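Local coordinates for protein macrophage migration inhibitory factor (Plasmodium berghei, PDB 2WKB) that belongs to the MIF family of small alpha/beta proteins and assembles as a trimer, at residues Y57-L62 with R94-F99. Sequence-based numbering, arbitrary orientation.
Sequences YCFVRL and RVYIEF
Phe59 and Tyr96 sit side by side on neighbouring parallel strands, their rings turned 27° from each other but slid apart, so they barely overlap at a centroid separation of 5.6 Å. Traced outward, Phe59 leaves the sheet with CB on the face it shares with Tyr96, and CG anti to the backbone N (chi1 171°) brings the CD1-CE1 side of the ring alongside Tyr96. CD1 lies 3.4 Å from Tyr96 CD2. CE1 touches both Tyr96 CD2 and Glu98 CB, lying 3.7 Å from the latter, and CZ reaches the Glu98 carboxylate, whose plane stands steeply to the ring; Glu98 CB and CD lie at the ring edge. Two residues before Phe59, Tyr57 sets OH against Tyr96 CB at 3.3 Å; this hydroxyl is buried and has no partner in the model. Glu98, fully extended, also lays OE2 3.5 Å from Arg61 CD, while the Arg61 guanidinium turns to a salt bridge with Glu4.

The opposite face is apolar. Leu62 CD1 rests over the Phe99 ring, 4.3 Å from its centroid, and touches Ile97 CG2 as well; helix 73-88 packs against Val60, Ile97 and Phe99 here. Between the faces, five backbone hydrogen bonds alternate from Cys58 N to Arg94 O through to Leu62 N to Glu98 O, the latter 2.8 Å long. Ile97 to Phe99 continue the sheet antiparallel into a strand of the second subunit. Two parallel strands linked through helix 73-88 form a beta-alpha-beta unit, and its sheet extended by a neighbouring subunit is characteristic of the MIF trimer.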
loop_
_atom_site.group_PDB
_atom_site.type_symbol
_atom_site.label_atom_id
_atom_site.label_comp_id
_atom_site.label_asym_id
_atom_site.label_seq_id
_atom_site.Cartn_x
_atom_site.Cartn_y
_atom_site.Cartn_z
ATOM N N TYR E 57 13.239 -5.990 -9.484
ATOM C CA TYR E 57 12.777 -6.718 -8.304
ATOM C C TYR E 57 11.235 -6.701 -8.329
ATOM O O TYR E 57 10.608 -5.681 -8.645
ATOM C CB TYR E 57 13.308 -5.992 -7.061
ATOM C CG TYR E 57 12.719 -6.538 -5.740
ATOM C CD1 TYR E 57 13.096 -7.759 -5.243
ATOM C CD2 TYR E 57 11.761 -5.784 -5.050
ATOM C CE1 TYR E 57 12.522 -8.236 -3.999
ATOM C CE2 TYR E 57 11.182 -6.233 -3.860
ATOM C CZ TYR E 57 11.593 -7.454 -3.336
ATOM O OH TYR E 57 11.029 -7.921 -2.114
ATOM N N CYS E 58 10.636 -7.826 -7.945
ATOM C CA CYS E 58 9.185 -7.922 -7.825
ATOM C C CYS E 58 8.760 -8.382 -6.427
ATOM O O CYS E 58 9.271 -9.377 -5.914
ATOM C CB CYS E 58 8.623 -8.873 -8.885
ATOM S SG CYS E 58 9.083 -8.456 -10.582
ATOM N N PHE E 59 7.820 -7.660 -5.820
ATOM C CA PHE E 59 7.283 -8.030 -4.532
ATOM C C PHE E 59 5.829 -8.295 -4.837
ATOM O O PHE E 59 5.116 -7.374 -5.292
ATOM C CB PHE E 59 7.411 -6.864 -3.586
ATOM C CG PHE E 59 6.694 -7.073 -2.265
ATOM C CD1 PHE E 59 6.666 -8.320 -1.649
ATOM C CD2 PHE E 59 6.073 -6.021 -1.627
ATOM C CE1 PHE E 59 6.048 -8.509 -0.423
ATOM C CE2 PHE E 59 5.450 -6.190 -0.389
ATOM C CZ PHE E 59 5.418 -7.455 0.213
ATOM N N VAL E 60 5.347 -9.533 -4.593
ATOM C CA VAL E 60 3.927 -9.813 -4.829
ATOM C C VAL E 60 3.243 -10.026 -3.462
ATOM O O VAL E 60 3.736 -10.811 -2.651
ATOM C CB VAL E 60 3.717 -11.019 -5.696
ATOM C CG1 VAL E 60 2.179 -11.270 -5.994
ATOM C CG2 VAL E 60 4.432 -10.845 -7.111
ATOM N N ARG E 61 2.205 -9.269 -3.165
ATOM C CA ARG E 61 1.562 -9.406 -1.870
ATOM C C ARG E 61 0.101 -9.874 -2.109
ATOM O O ARG E 61 -0.615 -9.229 -2.888
ATOM C CB ARG E 61 1.571 -8.083 -1.162
ATOM C CG ARG E 61 0.967 -8.198 0.326
ATOM C CD ARG E 61 1.353 -6.928 1.145
ATOM N NE ARG E 61 1.014 -5.677 0.471
ATOM C CZ ARG E 61 1.637 -4.517 0.675
ATOM N NH1 ARG E 61 1.245 -3.448 0.006
ATOM N NH2 ARG E 61 2.635 -4.428 1.562
ATOM N N LEU E 62 -0.319 -10.978 -1.482
ATOM C CA LEU E 62 -1.625 -11.479 -1.661
ATOM C C LEU E 62 -2.282 -11.378 -0.285
ATOM O O LEU E 62 -1.710 -11.841 0.754
ATOM C CB LEU E 62 -1.599 -12.919 -2.130
ATOM C CG LEU E 62 -0.931 -13.024 -3.517
ATOM C CD1 LEU E 62 0.563 -13.419 -3.352
ATOM C CD2 LEU E 62 -1.772 -14.111 -4.247
ATOM N N ARG E 94 15.102 -12.349 -7.112
ATOM C CA ARG E 94 14.585 -10.981 -6.794
ATOM C C ARG E 94 13.068 -10.957 -7.068
ATOM O O ARG E 94 12.489 -9.935 -7.492
ATOM C CB ARG E 94 15.328 -9.968 -7.626
ATOM C CG ARG E 94 16.779 -9.772 -7.112
ATOM C CD ARG E 94 17.581 -8.608 -7.776
ATOM N NE ARG E 94 17.057 -7.292 -7.509
ATOM C CZ ARG E 94 17.358 -6.564 -6.436
ATOM N NH1 ARG E 94 18.171 -7.076 -5.501
ATOM N NH2 ARG E 94 16.850 -5.358 -6.274
ATOM N N VAL E 95 12.454 -12.107 -6.788
ATOM C CA VAL E 95 10.989 -12.246 -6.612
ATOM C C VAL E 95 10.738 -12.609 -5.163
ATOM O O VAL E 95 11.375 -13.545 -4.601
ATOM C CB VAL E 95 10.395 -13.329 -7.491
ATOM C CG1 VAL E 95 8.858 -13.505 -7.268
ATOM C CG2 VAL E 95 10.669 -12.960 -8.973
ATOM N N TYR E 96 9.815 -11.881 -4.538
ATOM C CA TYR E 96 9.504 -12.189 -3.127
ATOM C C TYR E 96 7.981 -12.169 -3.063
ATOM O O TYR E 96 7.373 -11.239 -3.557
ATOM C CB TYR E 96 10.127 -11.120 -2.226
ATOM C CG TYR E 96 9.832 -11.223 -0.727
ATOM C CD1 TYR E 96 10.398 -12.218 0.056
ATOM C CD2 TYR E 96 9.041 -10.248 -0.092
ATOM C CE1 TYR E 96 10.147 -12.278 1.464
ATOM C CE2 TYR E 96 8.799 -10.283 1.293
ATOM C CZ TYR E 96 9.330 -11.326 2.055
ATOM O OH TYR E 96 9.055 -11.365 3.419
ATOM N N ILE E 97 7.383 -13.223 -2.497
ATOM C CA ILE E 97 5.949 -13.365 -2.501
ATOM C C ILE E 97 5.495 -13.468 -1.057
ATOM O O ILE E 97 6.024 -14.308 -0.313
ATOM C CB ILE E 97 5.567 -14.559 -3.268
ATOM C CG1 ILE E 97 6.010 -14.305 -4.749
ATOM C CG2 ILE E 97 3.968 -14.772 -3.207
ATOM C CD1 ILE E 97 5.886 -15.488 -5.474
ATOM N N GLU E 98 4.547 -12.631 -0.660
ATOM C CA GLU E 98 4.041 -12.632 0.678
ATOM C C GLU E 98 2.532 -12.828 0.699
ATOM O O GLU E 98 1.811 -12.213 -0.107
ATOM C CB GLU E 98 4.425 -11.309 1.283
ATOM C CG GLU E 98 3.984 -11.097 2.658
ATOM C CD GLU E 98 4.398 -9.701 3.121
ATOM O OE1 GLU E 98 5.600 -9.540 3.384
ATOM O OE2 GLU E 98 3.530 -8.809 3.143
ATOM N N PHE E 99 2.051 -13.684 1.629
ATOM C CA PHE E 99 0.626 -14.020 1.764
ATOM C C PHE E 99 0.172 -13.534 3.174
ATOM O O PHE E 99 0.753 -13.882 4.180
ATOM C CB PHE E 99 0.355 -15.537 1.695
ATOM C CG PHE E 99 0.722 -16.217 0.402
ATOM C CD1 PHE E 99 -0.229 -16.357 -0.579
ATOM C CD2 PHE E 99 2.001 -16.713 0.179
ATOM C CE1 PHE E 99 0.069 -17.018 -1.820
ATOM C CE2 PHE E 99 2.300 -17.364 -1.070
ATOM C CZ PHE E 99 1.309 -17.499 -2.048
#